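Local coordinates for protein putative diguanylate cyclase (GGDEF) with PAS/PAC domain (Rhodopseudomonas palustris, PDB 3LIF) that probably makes cyclic di-GMP from two GTP molecules through its GGDEF domain, the piece here being its extracellular PDC-fold sensor domain, at residues 20-33 with 223-236. Numbering follows the deposited sequence.
Sequences LSHSLAEHATHTFQ and AYRRVSRYPLVVTV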
loop_
_atom_site.group_PDB
_atom_site.type_symbol
_atom_site.label_atom_id
_atom_site.label_comp_id
_atom_site.label_asym_id
_atom_site.label_seq_id
_atom_site.Cartn_x
_atom_site.Cartn_y
_atom_site.Cartn_z
ATOM N N LEU A 20 4.016 -14.507 -11.936
ATOM C CA LEU A 20 3.208 -13.310 -11.916
ATOM C C LEU A 20 3.237 -12.613 -10.497
ATOM O O LEU A 20 3.454 -11.396 -10.367
ATOM C CB LEU A 20 1.811 -13.674 -12.376
ATOM C CG LEU A 20 0.944 -12.449 -12.412
ATOM C CD1 LEU A 20 1.734 -11.281 -12.980
ATOM C CD2 LEU A 20 -0.343 -12.749 -13.187
ATOM N N SER A 21 3.055 -13.428 -9.462
ATOM C CA SER A 21 3.234 -13.018 -8.097
ATOM C C SER A 21 4.611 -12.332 -7.914
ATOM O O SER A 21 4.731 -11.279 -7.263
ATOM C CB SER A 21 3.064 -14.216 -7.150
ATOM O OG SER A 21 4.309 -14.820 -6.846
ATOM N N HIS A 22 5.648 -12.895 -8.502
ATOM C CA HIS A 22 6.927 -12.228 -8.431
ATOM C C HIS A 22 6.901 -10.840 -9.088
ATOM O O HIS A 22 7.393 -9.859 -8.542
ATOM C CB HIS A 22 7.967 -13.097 -9.065
ATOM C CG HIS A 22 9.358 -12.611 -8.849
ATOM N ND1 HIS A 22 10.206 -13.173 -7.909
ATOM C CD2 HIS A 22 10.066 -11.630 -9.470
ATOM C CE1 HIS A 22 11.368 -12.543 -7.948
ATOM N NE2 HIS A 22 11.307 -11.598 -8.876
ATOM N N SER A 23 6.300 -10.720 -10.252
ATOM C CA SER A 23 6.192 -9.396 -10.836
ATOM C C SER A 23 5.372 -8.423 -9.992
ATOM O O SER A 23 5.752 -7.284 -9.817
ATOM C CB SER A 23 5.534 -9.494 -12.195
ATOM O OG SER A 23 6.435 -10.070 -13.073
ATOM N N LEU A 24 4.208 -8.869 -9.521
ATOM C CA LEU A 24 3.359 -8.046 -8.680
ATOM C C LEU A 24 4.131 -7.600 -7.409
ATOM O O LEU A 24 4.033 -6.470 -7.020
ATOM C CB LEU A 24 2.047 -8.779 -8.366
ATOM C CG LEU A 24 1.158 -9.140 -9.574
ATOM C CD1 LEU A 24 -0.046 -10.018 -9.220
ATOM C CD2 LEU A 24 0.639 -7.938 -10.298
ATOM N N ALA A 25 4.914 -8.477 -6.799
ATOM C CA ALA A 25 5.622 -8.136 -5.572
ATOM C C ALA A 25 6.649 -7.023 -5.846
ATOM O O ALA A 25 6.807 -6.070 -5.076
ATOM C CB ALA A 25 6.302 -9.344 -5.018
ATOM N N GLU A 26 7.333 -7.132 -6.971
ATOM C CA GLU A 26 8.295 -6.106 -7.333
ATOM C C GLU A 26 7.671 -4.803 -7.670
ATOM O O GLU A 26 8.175 -3.741 -7.335
ATOM C CB GLU A 26 9.136 -6.538 -8.512
ATOM C CG GLU A 26 10.101 -7.579 -8.094
ATOM C CD GLU A 26 11.195 -7.672 -9.094
ATOM O OE1 GLU A 26 12.372 -7.435 -8.701
ATOM O OE2 GLU A 26 10.869 -7.937 -10.296
ATOM N N HIS A 27 6.596 -4.867 -8.397
ATOM C CA HIS A 27 5.901 -3.644 -8.640
ATOM C C HIS A 27 5.602 -2.922 -7.298
ATOM O O HIS A 27 5.685 -1.674 -7.223
ATOM C CB HIS A 27 4.630 -3.973 -9.328
ATOM C CG HIS A 27 3.799 -2.793 -9.598
ATOM N ND1 HIS A 27 2.767 -2.412 -8.771
ATOM C CD2 HIS A 27 3.793 -1.932 -10.637
ATOM C CE1 HIS A 27 2.162 -1.361 -9.286
ATOM N NE2 HIS A 27 2.761 -1.050 -10.421
ATOM N N ALA A 28 5.248 -3.690 -6.248
ATOM C CA ALA A 28 4.887 -3.068 -4.992
ATOM C C ALA A 28 6.171 -2.498 -4.478
ATOM O O ALA A 28 6.265 -1.294 -4.204
ATOM C CB ALA A 28 4.305 -4.051 -4.004
ATOM N N THR A 29 7.188 -3.342 -4.392
ATOM C CA THR A 29 8.447 -2.836 -3.903
ATOM C C THR A 29 8.845 -1.547 -4.626
ATOM O O THR A 29 9.150 -0.545 -4.002
ATOM C CB THR A 29 9.581 -3.829 -3.975
ATOM O OG1 THR A 29 9.291 -4.971 -3.145
ATOM C CG2 THR A 29 10.835 -3.140 -3.448
ATOM N N HIS A 30 8.816 -1.545 -5.938
ATOM C CA HIS A 30 9.298 -0.380 -6.675
ATOM C C HIS A 30 8.396 0.823 -6.382
ATOM O O HIS A 30 8.900 1.945 -6.230
ATOM C CB HIS A 30 9.391 -0.609 -8.212
ATOM C CG HIS A 30 10.439 -1.596 -8.648
ATOM N ND1 HIS A 30 11.621 -1.794 -7.962
ATOM C CD2 HIS A 30 10.481 -2.428 -9.722
ATOM C CE1 HIS A 30 12.332 -2.722 -8.581
ATOM N NE2 HIS A 30 11.663 -3.120 -9.651
ATOM N N THR A 31 7.076 0.600 -6.306
ATOM C CA THR A 31 6.150 1.721 -6.069
ATOM C C THR A 31 6.350 2.370 -4.687
ATOM O O THR A 31 6.491 3.580 -4.574
ATOM C CB THR A 31 4.738 1.275 -6.138
ATOM O OG1 THR A 31 4.495 0.681 -7.422
ATOM C CG2 THR A 31 3.823 2.455 -5.923
ATOM N N PHE A 32 6.389 1.565 -3.637
ATOM C CA PHE A 32 6.711 2.134 -2.331
ATOM C C PHE A 32 8.088 2.789 -2.283
ATOM O O PHE A 32 8.229 3.861 -1.684
ATOM C CB PHE A 32 6.461 1.139 -1.186
ATOM C CG PHE A 32 5.000 0.949 -0.922
ATOM C CD1 PHE A 32 4.254 0.060 -1.678
ATOM C CD2 PHE A 32 4.339 1.730 0.025
ATOM C CE1 PHE A 32 2.878 -0.079 -1.469
ATOM C CE2 PHE A 32 2.983 1.555 0.260
ATOM C CZ PHE A 32 2.250 0.688 -0.507
ATOM N N GLN A 33 9.084 2.175 -2.935
ATOM C CA GLN A 33 10.427 2.705 -2.951
ATOM C C GLN A 33 10.340 4.096 -3.563
ATOM O O GLN A 33 10.890 5.063 -3.063
ATOM C CB GLN A 33 11.228 1.870 -3.888
ATOM C CG GLN A 33 12.701 1.979 -3.720
ATOM C CD GLN A 33 13.181 0.686 -3.063
ATOM O OE1 GLN A 33 13.828 -0.144 -3.718
ATOM N NE2 GLN A 33 12.818 0.476 -1.777
ATOM N N ALA A 223 -1.721 -17.857 -5.889
ATOM C CA ALA A 223 -0.307 -17.744 -5.635
ATOM C C ALA A 223 -0.144 -16.442 -4.838
ATOM O O ALA A 223 -0.821 -15.436 -5.134
ATOM C CB ALA A 223 0.442 -17.671 -6.930
ATOM N N TYR A 224 0.732 -16.483 -3.831
ATOM C CA TYR A 224 1.041 -15.331 -3.015
ATOM C C TYR A 224 2.517 -15.238 -2.792
ATOM O O TYR A 224 3.234 -16.232 -2.830
ATOM C CB TYR A 224 0.409 -15.460 -1.650
ATOM C CG TYR A 224 1.076 -16.496 -0.775
ATOM C CD1 TYR A 224 2.189 -16.161 -0.025
ATOM C CD2 TYR A 224 0.593 -17.851 -0.712
ATOM C CE1 TYR A 224 2.807 -17.096 0.809
ATOM C CE2 TYR A 224 1.184 -18.801 0.107
ATOM C CZ TYR A 224 2.304 -18.405 0.867
ATOM O OH TYR A 224 2.958 -19.265 1.702
ATOM N N ARG A 225 2.947 -14.029 -2.488
ATOM C CA ARG A 225 4.336 -13.732 -2.206
ATOM C C ARG A 225 4.536 -12.469 -1.319
ATOM O O ARG A 225 4.006 -11.380 -1.612
ATOM C CB ARG A 225 5.097 -13.559 -3.536
ATOM C CG ARG A 225 6.583 -13.368 -3.343
ATOM C CD ARG A 225 7.274 -13.107 -4.625
ATOM N NE ARG A 225 6.898 -14.110 -5.627
ATOM C CZ ARG A 225 7.601 -15.220 -5.903
ATOM N NH1 ARG A 225 8.726 -15.491 -5.261
ATOM N NH2 ARG A 225 7.174 -16.056 -6.830
ATOM N N ARG A 226 5.297 -12.614 -0.235
ATOM C CA ARG A 226 5.703 -11.437 0.560
ATOM C C ARG A 226 6.353 -10.443 -0.363
ATOM O O ARG A 226 7.137 -10.833 -1.233
ATOM C CB ARG A 226 6.699 -11.779 1.642
ATOM C CG ARG A 226 6.021 -12.433 2.783
ATOM C CD ARG A 226 6.845 -12.318 4.056
ATOM N NE ARG A 226 6.280 -13.162 5.111
ATOM C CZ ARG A 226 5.315 -12.791 5.960
ATOM N NH1 ARG A 226 4.904 -13.648 6.854
ATOM N NH2 ARG A 226 4.756 -11.595 5.927
ATOM N N VAL A 227 6.020 -9.172 -0.174
ATOM C CA VAL A 227 6.600 -8.110 -0.926
ATOM C C VAL A 227 7.975 -7.710 -0.334
ATOM O O VAL A 227 8.143 -7.278 0.798
ATOM C CB VAL A 227 5.670 -6.913 -0.909
ATOM C CG1 VAL A 227 6.422 -5.603 -1.355
ATOM C CG2 VAL A 227 4.440 -7.215 -1.689
ATOM N N SER A 228 8.990 -7.848 -1.131
ATOM C CA SER A 228 10.281 -7.493 -0.611
ATOM C C SER A 228 10.379 -6.038 -0.021
ATOM O O SER A 228 9.942 -5.060 -0.648
ATOM C CB SER A 228 11.330 -7.762 -1.677
ATOM O OG SER A 228 12.440 -6.997 -1.345
ATOM N N ARG A 229 10.924 -5.929 1.197
ATOM C CA ARG A 229 11.339 -4.647 1.741
ATOM C C ARG A 229 10.210 -3.790 2.379
ATOM O O ARG A 229 10.485 -2.659 2.831
ATOM C CB ARG A 229 12.057 -3.879 0.623
ATOM C CG ARG A 229 13.360 -3.227 1.041
ATOM C CD ARG A 229 14.490 -3.341 0.034
ATOM N NE ARG A 229 14.397 -2.364 -1.035
ATOM C CZ ARG A 229 14.387 -2.695 -2.322
ATOM N NH1 ARG A 229 14.448 -3.977 -2.678
ATOM N NH2 ARG A 229 14.306 -1.762 -3.254
ATOM N N TYR A 230 8.961 -4.286 2.393
ATOM C CA TYR A 230 7.806 -3.649 3.069
ATOM C C TYR A 230 6.885 -4.746 3.595
ATOM O O TYR A 230 6.767 -5.774 2.952
ATOM C CB TYR A 230 7.004 -2.746 2.114
ATOM C CG TYR A 230 7.871 -1.695 1.536
ATOM C CD1 TYR A 230 8.097 -0.506 2.235
ATOM C CD2 TYR A 230 8.547 -1.897 0.324
ATOM C CE1 TYR A 230 8.934 0.453 1.759
ATOM C CE2 TYR A 230 9.429 -0.904 -0.174
ATOM C CZ TYR A 230 9.621 0.266 0.565
ATOM O OH TYR A 230 10.438 1.290 0.115
ATOM N N PRO A 231 6.207 -4.525 4.750
ATOM C CA PRO A 231 5.289 -5.569 5.266
ATOM C C PRO A 231 3.975 -5.710 4.434
ATOM O O PRO A 231 2.865 -5.470 4.948
ATOM C CB PRO A 231 4.959 -5.069 6.662
ATOM C CG PRO A 231 5.022 -3.520 6.537
ATOM C CD PRO A 231 6.118 -3.253 5.507
ATOM N N LEU A 232 4.103 -6.070 3.159
ATOM C CA LEU A 232 2.948 -6.232 2.271
ATOM C C LEU A 232 2.981 -7.655 1.682
ATOM O O LEU A 232 4.030 -8.278 1.660
ATOM C CB LEU A 232 3.021 -5.190 1.157
ATOM C CG LEU A 232 3.069 -3.756 1.681
ATOM C CD1 LEU A 232 3.244 -2.732 0.559
ATOM C CD2 LEU A 232 1.775 -3.439 2.444
ATOM N N VAL A 233 1.858 -8.164 1.214
ATOM C CA VAL A 233 1.830 -9.438 0.516
ATOM C C VAL A 233 1.044 -9.215 -0.765
ATOM O O VAL A 233 0.141 -8.399 -0.788
ATOM C CB VAL A 233 1.065 -10.461 1.342
ATOM C CG1 VAL A 233 1.176 -11.865 0.730
ATOM C CG2 VAL A 233 1.610 -10.456 2.738
ATOM N N VAL A 234 1.361 -9.914 -1.841
ATOM C CA VAL A 234 0.488 -9.789 -3.012
ATOM C C VAL A 234 -0.096 -11.143 -3.235
ATOM O O VAL A 234 0.565 -12.152 -2.914
ATOM C CB VAL A 234 1.261 -9.426 -4.268
ATOM C CG1 VAL A 234 1.686 -7.976 -4.217
ATOM C CG2 VAL A 234 2.494 -10.342 -4.401
ATOM N N THR A 235 -1.311 -11.202 -3.774
ATOM C CA THR A 235 -1.862 -12.504 -4.162
ATOM C C THR A 235 -2.439 -12.422 -5.567
ATOM O O THR A 235 -2.969 -11.383 -5.903
ATOM C CB THR A 235 -2.979 -12.921 -3.221
ATOM O OG1 THR A 235 -4.101 -12.032 -3.382
ATOM C CG2 THR A 235 -2.508 -12.917 -1.742
ATOM N N VAL A 236 -2.315 -13.490 -6.381
ATOM C CA VAL A 236 -3.010 -13.626 -7.685
ATOM C C VAL A 236 -3.799 -14.893 -7.638
ATOM O O VAL A 236 -3.261 -15.926 -7.262
ATOM C CB VAL A 236 -2.090 -13.997 -8.864
ATOM C CG1 VAL A 236 -2.502 -13.246 -10.078
ATOM C CG2 VAL A 236 -0.672 -13.782 -8.599
HETATM O O HOH W 1 3.962 -17.376 -5.593
HETATM O O HOH W 2 8.964 -7.487 -3.870
#
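Arg225 meets Ser21 and His22 of helix 20-33 through its guanidinium, the Ser21 hydroxyl near the edge and CB of His22 over one face. Its chain runs extended past CB of Ala25, then bends at chi3 (-50°), bringing NE of Arg225 within 2.9 Å of OG of Ser21 as hydrogen-bond donor, tilted slightly from the guanidinium plane. Arg18 O takes bonds from both Ser21 OG and Arg225 NH2, fastening the pair to the preceding helical turn. An alanine in place of Arg225 would remove these donors and is likely to leave Ser21 OG without its side-chain partner on the strand and CB of His22 uncovered. Along strand 232-236, Val234 and Val236 turn their methyls to the helix, CG2 of Val236 lying 3.9 Å from CD1 of Leu24. CG1 of Val227 packs on CB of Ala28, and Thr29 OG1 donates to Ser228 O at 2.6 Å, in the carbonyl plane on a lone pair. Where the type II turn ends, CB of Phe32 stands 3.7 Å from the centroid of the Tyr230 ring, over its face, while CD1 of Leu232 covers a face of the Phe32 ring. The helix thus runs along the hairpin of the second PDC sheet, at 36° to strand 223-226, through an apolar seam whose two directional hydroxyl bonds probably help to align them.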